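Local structure of NURA (Sulfolobus solfataricus, 2YGK) at residues 84-89 against 302-307; 131-136 against 296-301; 261-266 against 288-293. The protein is a manganese-dependent nuclease of DNA double-strand break repair that probably acts with HerA to stimulate resection of the 5' strand. All blocks are in the same frame, centred on the assembly; numbering follows the deposited sequence.

Contact 1. Residues 84-89 against 302-307; sequences KGVKTL and LLKAHM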
loop_
_atom_site.group_PDB
_atom_site.type_symbol
_atom_site.label_atom_id
_atom_site.label_comp_id
_atom_site.label_asym_id
_atom_site.label_seq_id
_atom_site.Cartn_x
_atom_site.Cartn_y
_atom_site.Cartn_z
ATOM N N LYS A 84 22.607 18.265 -25.761
ATOM C CA LYS A 84 21.899 19.342 -26.460
ATOM C C LYS A 84 20.481 19.520 -25.929
ATOM O O LYS A 84 19.958 20.625 -25.923
ATOM C CB LYS A 84 21.779 19.062 -27.961
ATOM C CG LYS A 84 23.063 18.832 -28.689
ATOM C CD LYS A 84 22.806 18.568 -30.181
ATOM C CE LYS A 84 23.785 19.378 -31.067
ATOM N NZ LYS A 84 23.569 19.158 -32.531
ATOM N N GLY A 85 19.838 18.438 -25.525
ATOM C CA GLY A 85 18.499 18.574 -25.006
ATOM C C GLY A 85 17.798 17.309 -24.647
ATOM O O GLY A 85 18.318 16.228 -24.833
ATOM N N VAL A 86 16.602 17.486 -24.103
ATOM C CA VAL A 86 15.690 16.393 -23.784
ATOM C C VAL A 86 14.364 16.672 -24.453
ATOM O O VAL A 86 13.907 17.807 -24.438
ATOM C CB VAL A 86 15.487 16.227 -22.242
ATOM C CG1 VAL A 86 16.713 15.655 -21.620
ATOM C CG2 VAL A 86 15.206 17.538 -21.583
ATOM N N LYS A 87 13.769 15.658 -25.075
ATOM C CA LYS A 87 12.373 15.744 -25.549
ATOM C C LYS A 87 11.684 14.401 -25.435
ATOM O O LYS A 87 12.328 13.368 -25.586
ATOM C CB LYS A 87 12.287 16.230 -27.003
ATOM C CG LYS A 87 12.443 15.142 -28.065
ATOM C CD LYS A 87 12.514 15.684 -29.483
ATOM C CE LYS A 87 13.237 14.684 -30.420
ATOM N NZ LYS A 87 12.788 14.780 -31.857
ATOM N N THR A 88 10.366 14.424 -25.196
ATOM C CA THR A 88 9.537 13.202 -25.150
ATOM C C THR A 88 9.419 12.576 -26.528
ATOM O O THR A 88 9.328 13.273 -27.520
ATOM C CB THR A 88 8.113 13.462 -24.648
ATOM O OG1 THR A 88 7.586 14.575 -25.350
ATOM C CG2 THR A 88 8.099 13.790 -23.192
ATOM N N LEU A 89 9.436 11.250 -26.549
ATOM C CA LEU A 89 9.370 10.490 -27.761
ATOM C C LEU A 89 7.978 9.946 -27.909
ATOM O O LEU A 89 7.264 10.353 -28.782
ATOM C CB LEU A 89 10.372 9.341 -27.711
ATOM C CG LEU A 89 11.743 9.544 -28.343
ATOM C CD1 LEU A 89 12.621 8.436 -27.836
ATOM C CD2 LEU A 89 11.635 9.548 -29.870
ATOM N N LEU A 302 15.318 10.644 -16.875
ATOM C CA LEU A 302 14.416 9.941 -16.004
ATOM C C LEU A 302 13.555 10.903 -15.193
ATOM O O LEU A 302 12.339 10.784 -15.163
ATOM C CB LEU A 302 15.193 9.057 -15.053
ATOM C CG LEU A 302 15.540 7.715 -15.660
ATOM C CD1 LEU A 302 16.318 6.887 -14.658
ATOM C CD2 LEU A 302 14.268 6.999 -16.057
ATOM N N LEU A 303 14.171 11.844 -14.497
ATOM C CA LEU A 303 13.381 12.783 -13.706
ATOM C C LEU A 303 12.231 13.369 -14.522
ATOM O O LEU A 303 11.151 13.574 -14.003
ATOM C CB LEU A 303 14.251 13.895 -13.129
ATOM C CG LEU A 303 13.502 14.931 -12.277
ATOM C CD1 LEU A 303 12.694 14.257 -11.173
ATOM C CD2 LEU A 303 14.455 16.007 -11.675
ATOM N N LYS A 304 12.470 13.616 -15.794
ATOM C CA LYS A 304 11.489 14.237 -16.653
ATOM C C LYS A 304 10.429 13.242 -16.969
ATOM O O LYS A 304 9.247 13.541 -16.866
ATOM C CB LYS A 304 12.100 14.733 -17.972
ATOM C CG LYS A 304 11.068 15.421 -18.868
ATOM C CD LYS A 304 11.575 15.520 -20.333
ATOM C CE LYS A 304 10.450 15.977 -21.309
ATOM N NZ LYS A 304 9.515 16.995 -20.786
ATOM N N ALA A 305 10.848 12.058 -17.370
ATOM C CA ALA A 305 9.898 10.999 -17.659
ATOM C C ALA A 305 8.987 10.829 -16.457
ATOM O O ALA A 305 7.763 10.766 -16.590
ATOM C CB ALA A 305 10.611 9.715 -17.969
ATOM N N HIS A 306 9.588 10.809 -15.275
ATOM C CA HIS A 306 8.848 10.536 -14.061
ATOM C C HIS A 306 7.894 11.678 -13.819
ATOM O O HIS A 306 6.738 11.472 -13.452
ATOM C CB HIS A 306 9.805 10.369 -12.898
ATOM C CG HIS A 306 9.143 10.159 -11.578
ATOM N ND1 HIS A 306 8.336 9.074 -11.314
ATOM C CD2 HIS A 306 9.198 10.857 -10.429
ATOM C CE1 HIS A 306 7.909 9.121 -10.064
ATOM N NE2 HIS A 306 8.427 10.191 -9.502
HETATM N N MSE A 307 8.341 12.904 -14.025
HETATM C CA MSE A 307 7.476 14.017 -13.664
HETATM C C MSE A 307 6.248 14.068 -14.576
HETATM O O MSE A 307 5.147 14.461 -14.174
HETATM C CB MSE A 307 8.245 15.319 -13.716
HETATM C CG MSE A 307 9.158 15.518 -12.537
HETATM SE SE MSE A 307 10.273 17.088 -12.869
HETATM C CE MSE A 307 8.846 18.433 -12.751
#
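Where helix 300-309 lies over the RNase H-like sheet of NurA near its edge, Lys304 reaches out to Val86 and Thr88 of strand 85-98, an outermost strand of that sheet within the chain. The contact is made by aliphatic groups. Lys304 CE sits 3.7 Å from Thr88 CG2, the lysine chain crossing the threonine at about a right angle, and the same CE comes to 4.2 Å from Thr88 N. One carbon earlier, Lys304 CD lies 4.3 Å from Val86 CG2. The lysine gets there by running nearly straight out from the helix, CG anti to the backbone N (chi1 -179°), and then bending at its last torsion (chi4 38°), with NZ held in a salt bridge to Asp308, one turn further along the same helix. The hydrocarbon part of the chain thus packs on the strand while its charge stays paired on the helix. Val86 also packs on Pro301 at the start of the helix, and Thr88 on Asp308. Within the sheet, the backbones of Lys87 and Leu89 hydrogen-bond to Ile80 and Ser78 of strand 70-82. Helix 300-309 also touches strand 54-65, two strands further in, through Leu302 on Ala56 and Ala305 on Asp58. Such a helix laid over one face of a mixed beta sheet is the basic layering of RNase H-like alpha/beta folds.

Contact 2. Residues 131-136 against 296-301; sequences LMDGSL and KGYPFP. With MN (manganese (II) ion), chain C.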
loop_
_atom_site.group_PDB
_atom_site.type_symbol
_atom_site.label_atom_id
_atom_site.label_comp_id
_atom_site.label_asym_id
_atom_site.label_seq_id
_atom_site.Cartn_x
_atom_site.Cartn_y
_atom_site.Cartn_z
ATOM N N LEU A 131 17.587 3.970 -20.083
ATOM C CA LEU A 131 17.466 4.075 -18.639
ATOM C C LEU A 131 16.054 3.720 -18.217
ATOM O O LEU A 131 15.109 4.422 -18.561
ATOM C CB LEU A 131 17.765 5.495 -18.187
ATOM C CG LEU A 131 19.011 6.100 -18.783
ATOM C CD1 LEU A 131 19.223 7.490 -18.201
ATOM C CD2 LEU A 131 20.197 5.154 -18.480
HETATM N N MSE A 132 15.921 2.635 -17.467
HETATM C CA MSE A 132 14.681 2.288 -16.806
HETATM C C MSE A 132 14.742 2.738 -15.353
HETATM O O MSE A 132 15.821 2.721 -14.737
HETATM C CB MSE A 132 14.465 0.765 -16.777
HETATM C CG MSE A 132 14.692 0.036 -18.095
HETATM SE SE MSE A 132 13.327 0.352 -19.413
HETATM C CE MSE A 132 11.764 -0.108 -18.395
ATOM N N ASP A 133 13.562 3.053 -14.808
ATOM C CA ASP A 133 13.385 3.430 -13.420
ATOM C C ASP A 133 12.941 2.226 -12.615
ATOM O O ASP A 133 11.858 1.739 -12.798
ATOM C CB ASP A 133 12.321 4.505 -13.315
ATOM C CG ASP A 133 12.042 4.900 -11.893
ATOM O OD1 ASP A 133 12.974 5.264 -11.192
ATOM O OD2 ASP A 133 10.894 4.870 -11.465
ATOM N N GLY A 134 13.781 1.747 -11.725
ATOM C CA GLY A 134 13.530 0.509 -11.032
ATOM C C GLY A 134 14.587 -0.559 -11.254
ATOM O O GLY A 134 15.270 -0.597 -12.276
ATOM N N SER A 135 14.680 -1.473 -10.296
ATOM C CA SER A 135 15.683 -2.538 -10.347
ATOM C C SER A 135 15.298 -3.676 -11.282
ATOM O O SER A 135 14.109 -3.940 -11.501
ATOM C CB SER A 135 15.835 -3.124 -8.974
ATOM O OG SER A 135 14.537 -3.571 -8.547
ATOM N N LEU A 136 16.307 -4.377 -11.794
ATOM C CA LEU A 136 16.073 -5.582 -12.593
ATOM C C LEU A 136 15.212 -6.585 -11.803
ATOM O O LEU A 136 14.194 -7.023 -12.276
ATOM C CB LEU A 136 17.416 -6.210 -13.026
ATOM C CG LEU A 136 17.411 -7.350 -14.058
ATOM C CD1 LEU A 136 16.485 -7.029 -15.246
ATOM C CD2 LEU A 136 18.816 -7.662 -14.552
ATOM N N LYS A 296 22.015 17.391 -10.200
ATOM C CA LYS A 296 22.116 17.071 -8.772
ATOM C C LYS A 296 22.181 15.581 -8.526
ATOM O O LYS A 296 21.512 15.091 -7.638
ATOM C CB LYS A 296 20.949 17.651 -7.970
ATOM C CG LYS A 296 21.142 19.143 -7.598
ATOM C CD LYS A 296 19.783 19.845 -7.384
ATOM C CE LYS A 296 19.980 21.336 -7.151
ATOM N NZ LYS A 296 20.815 21.567 -5.948
ATOM N N GLY A 297 22.983 14.872 -9.323
ATOM C CA GLY A 297 23.311 13.501 -9.042
ATOM C C GLY A 297 22.399 12.501 -9.697
ATOM O O GLY A 297 22.653 11.310 -9.551
ATOM N N TYR A 298 21.377 12.952 -10.449
ATOM C CA TYR A 298 20.414 12.044 -11.083
ATOM C C TYR A 298 20.084 12.382 -12.546
ATOM O O TYR A 298 19.891 13.554 -12.892
ATOM C CB TYR A 298 19.113 12.077 -10.279
ATOM C CG TYR A 298 18.107 11.006 -10.623
ATOM C CD1 TYR A 298 18.265 9.729 -10.150
ATOM C CD2 TYR A 298 17.008 11.278 -11.442
ATOM C CE1 TYR A 298 17.329 8.719 -10.453
ATOM C CE2 TYR A 298 16.078 10.292 -11.760
ATOM C CZ TYR A 298 16.246 9.004 -11.254
ATOM O OH TYR A 298 15.326 7.992 -11.508
ATOM N N PRO A 299 19.914 11.345 -13.392
ATOM C CA PRO A 299 19.760 11.623 -14.841
ATOM C C PRO A 299 18.477 12.343 -15.139
ATOM O O PRO A 299 17.419 11.827 -14.831
ATOM C CB PRO A 299 19.794 10.226 -15.509
ATOM C CG PRO A 299 20.369 9.336 -14.469
ATOM C CD PRO A 299 19.888 9.895 -13.130
ATOM N N PHE A 300 18.583 13.531 -15.747
ATOM C CA PHE A 300 17.424 14.333 -16.024
ATOM C C PHE A 300 16.389 13.622 -16.882
ATOM O O PHE A 300 15.210 13.760 -16.617
ATOM C CB PHE A 300 17.765 15.692 -16.635
ATOM C CG PHE A 300 16.570 16.597 -16.708
ATOM C CD1 PHE A 300 15.945 17.010 -15.552
ATOM C CD2 PHE A 300 16.000 16.939 -17.913
ATOM C CE1 PHE A 300 14.826 17.784 -15.595
ATOM C CE2 PHE A 300 14.884 17.746 -17.971
ATOM C CZ PHE A 300 14.290 18.163 -16.815
ATOM N N PRO A 301 16.808 12.875 -17.920
ATOM C CA PRO A 301 15.835 12.156 -18.723
ATOM C C PRO A 301 14.839 11.326 -17.907
ATOM O O PRO A 301 13.649 11.306 -18.208
ATOM C CB PRO A 301 16.738 11.260 -19.572
ATOM C CG PRO A 301 17.867 12.159 -19.893
ATOM C CD PRO A 301 18.135 12.848 -18.570
HETATM MN MN MN C . 8.498 4.230 -11.711
HETATM O O HOH W 1 15.648 5.335 -10.515
#
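Asp133, the last residue of strand 129-133, and Tyr298 face each other across a single water. From its CB, which is 4.2 Å from the manganese ion, the aspartate side chain extends with CG anti to the backbone N (chi1 177°) and 3.6 Å from the manganese, and its two oxygens then part ways. OD2 binds manganese at 2.5 Å, alongside a carboxylate oxygen of Asp58. OD1 turns to the tyrosine: it accepts a hydrogen bond of 2.8 Å from the water, which in turn accepts one of 2.9 Å from Tyr298 OH. The direct gap between Asp133 OD1 and Tyr298 OH is 3.6 Å. Carboxylate and ring stand nearly perpendicular, 86° apart, and the water lies at the ring edge, in its plane. Pro299 CD lies over the rim of one face of this ring, which also makes a cation-pi contact with Lys202. Two residues before the aspartate, Leu131 CD1 packs on Pro299 CB at 3.9 Å, an apolar contact beside the water bridge. The chemistry is that of a first-shell carboxylate with a second-shell partner: one oxygen serves the metal, while the other is tied through water to a phenol that probably helps fix the carboxylate's rotation.

Contact 3. Residues 261-266 against 288-293; sequences TRLDNG and DRLSGV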
loop_
_atom_site.group_PDB
_atom_site.type_symbol
_atom_site.label_atom_id
_atom_site.label_comp_id
_atom_site.label_asym_id
_atom_site.label_seq_id
_atom_site.Cartn_x
_atom_site.Cartn_y
_atom_site.Cartn_z
ATOM N N THR A 261 26.510 4.025 -7.360
ATOM C CA THR A 261 27.345 5.143 -7.789
ATOM C C THR A 261 26.703 6.394 -7.252
ATOM O O THR A 261 25.493 6.430 -7.018
ATOM C CB THR A 261 27.462 5.208 -9.368
ATOM O OG1 THR A 261 28.344 6.281 -9.792
ATOM C CG2 THR A 261 26.096 5.352 -9.974
ATOM N N ARG A 262 27.559 7.379 -7.001
ATOM C CA ARG A 262 27.188 8.740 -6.758
ATOM C C ARG A 262 27.795 9.486 -7.894
ATOM O O ARG A 262 29.018 9.440 -8.040
ATOM C CB ARG A 262 27.794 9.235 -5.438
ATOM C CG ARG A 262 27.553 10.729 -5.186
ATOM C CD ARG A 262 28.121 11.189 -3.870
ATOM N NE ARG A 262 27.463 10.626 -2.676
ATOM C CZ ARG A 262 27.988 9.745 -1.816
ATOM N NH1 ARG A 262 29.210 9.260 -1.981
ATOM N NH2 ARG A 262 27.278 9.335 -0.760
ATOM N N LEU A 263 26.974 10.192 -8.674
ATOM C CA LEU A 263 27.428 10.885 -9.891
ATOM C C LEU A 263 28.052 12.234 -9.610
ATOM O O LEU A 263 28.769 12.768 -10.460
ATOM C CB LEU A 263 26.282 11.095 -10.870
ATOM C CG LEU A 263 25.670 9.761 -11.298
ATOM C CD1 LEU A 263 24.365 10.023 -11.925
ATOM C CD2 LEU A 263 26.585 8.918 -12.215
ATOM N N ASP A 264 27.790 12.773 -8.421
ATOM C CA ASP A 264 28.107 14.159 -8.086
ATOM C C ASP A 264 28.384 14.263 -6.588
ATOM O O ASP A 264 27.612 13.734 -5.757
ATOM C CB ASP A 264 26.928 15.019 -8.480
ATOM C CG ASP A 264 27.138 16.472 -8.196
ATOM O OD1 ASP A 264 28.219 16.857 -7.689
ATOM O OD2 ASP A 264 26.182 17.250 -8.477
ATOM N N ASN A 265 29.501 14.915 -6.254
ATOM C CA ASN A 265 29.925 15.106 -4.875
ATOM C C ASN A 265 28.783 15.569 -3.999
ATOM O O ASN A 265 28.160 16.557 -4.310
ATOM C CB ASN A 265 31.014 16.162 -4.813
ATOM C CG ASN A 265 32.386 15.639 -5.212
ATOM O OD1 ASN A 265 32.609 14.430 -5.342
ATOM N ND2 ASN A 265 33.336 16.556 -5.351
ATOM N N GLY A 266 28.508 14.852 -2.916
ATOM C CA GLY A 266 27.559 15.300 -1.905
ATOM C C GLY A 266 26.121 14.905 -2.150
ATOM O O GLY A 266 25.245 15.173 -1.320
ATOM N N ASP A 288 30.544 8.824 -16.352
ATOM C CA ASP A 288 30.959 10.045 -17.048
ATOM C C ASP A 288 29.896 10.485 -18.008
ATOM O O ASP A 288 29.519 11.648 -18.031
ATOM C CB ASP A 288 32.267 9.800 -17.786
ATOM C CG ASP A 288 33.483 9.878 -16.873
ATOM O OD1 ASP A 288 33.291 10.243 -15.685
ATOM O OD2 ASP A 288 34.624 9.568 -17.340
ATOM N N ARG A 289 29.385 9.529 -18.771
ATOM C CA ARG A 289 28.261 9.749 -19.687
ATOM C C ARG A 289 26.933 10.100 -18.998
ATOM O O ARG A 289 26.209 10.993 -19.446
ATOM C CB ARG A 289 28.089 8.512 -20.578
ATOM C CG ARG A 289 29.269 8.269 -21.493
ATOM C CD ARG A 289 29.317 6.846 -21.919
ATOM N NE ARG A 289 30.308 6.609 -22.972
ATOM C CZ ARG A 289 30.654 5.404 -23.429
ATOM N NH1 ARG A 289 30.129 4.291 -22.924
ATOM N NH2 ARG A 289 31.550 5.303 -24.391
ATOM N N LEU A 290 26.598 9.403 -17.921
ATOM C CA LEU A 290 25.400 9.784 -17.152
ATOM C C LEU A 290 25.511 11.178 -16.535
ATOM O O LEU A 290 24.511 11.904 -16.488
ATOM C CB LEU A 290 25.123 8.830 -16.019
ATOM C CG LEU A 290 24.562 7.488 -16.406
ATOM C CD1 LEU A 290 24.693 6.545 -15.224
ATOM C CD2 LEU A 290 23.125 7.702 -16.883
ATOM N N SER A 291 26.705 11.539 -16.051
ATOM C CA SER A 291 26.910 12.853 -15.455
ATOM C C SER A 291 26.536 13.975 -16.446
ATOM O O SER A 291 26.068 15.037 -16.050
ATOM C CB SER A 291 28.357 13.015 -14.924
ATOM O OG SER A 291 28.644 12.190 -13.766
ATOM N N GLY A 292 26.704 13.740 -17.736
ATOM C CA GLY A 292 26.416 14.762 -18.732
ATOM C C GLY A 292 24.948 14.998 -19.015
ATOM O O GLY A 292 24.606 15.929 -19.734
ATOM N N VAL A 293 24.060 14.172 -18.476
ATOM C CA VAL A 293 22.633 14.422 -18.612
ATOM C C VAL A 293 21.962 14.428 -17.241
ATOM O O VAL A 293 20.740 14.291 -17.146
ATOM C CB VAL A 293 21.978 13.370 -19.500
ATOM C CG1 VAL A 293 22.702 13.335 -20.835
ATOM C CG2 VAL A 293 22.021 12.005 -18.824
#
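Leu263 and Leu290 both carry CG anti to the carbonyl carbon and beside the backbone N (chi1 -60° and -74°), which brings their side chains together obliquely, Leu263 CD2 touching Leu290 CB at 4.1 Å. Ser291 has the same sense of rotation (chi1 -69°), and its OG comes in beside the leucine, 3.9 Å from Leu263 CB. The hydroxyl also stands 3.4 Å from Leu263 O, but the two oxygens are not bonded to each other. Arg227 serves both: NE gives a hydrogen bond to Leu263 O, and NH2 gives one to Ser291 OG. The serine hydroxyl in turn bonds back to Met287 O, one turn earlier in its own helix, and Asp288 OD1 forms a salt bridge with NH2 of the same arginine. One guanidinium thus stitches the loop following strand 255-262 to helix 280-291, next to an apolar contact of two leucines. The helix packs beside the mixed sheet: on the loop side Leu263 rests on Ile270 of strand 270-275, adjacent to strand 255-262, and from the helix Leu290 reaches Phe54 at the start of strand 54-65.

How the contacts relate
Contact 2 lies between the others, its centre 11 Å from each, while the centres of contacts 1 and 3 are 17 Å apart and their nearest atoms about 6 Å. Helix 300-309 joins contacts 1 and 2: Leu303 N packs on Tyr298 CE2 at 3.7 Å, and Leu302 CD2 on Leu131 O at 3.7 Å. Towards contact 3, Phe300 N probably hydrogen-bonds Val293 O at 2.7 Å, and Gly297 CA packs on Asp264 CB. Of the three, contact 2 alone supplies a manganese ligand. The side chain of Lys304 in contact 1 is about 13 Å from the ion, and that of Leu290 in contact 3 about 12 Å from the side chain of Asp133.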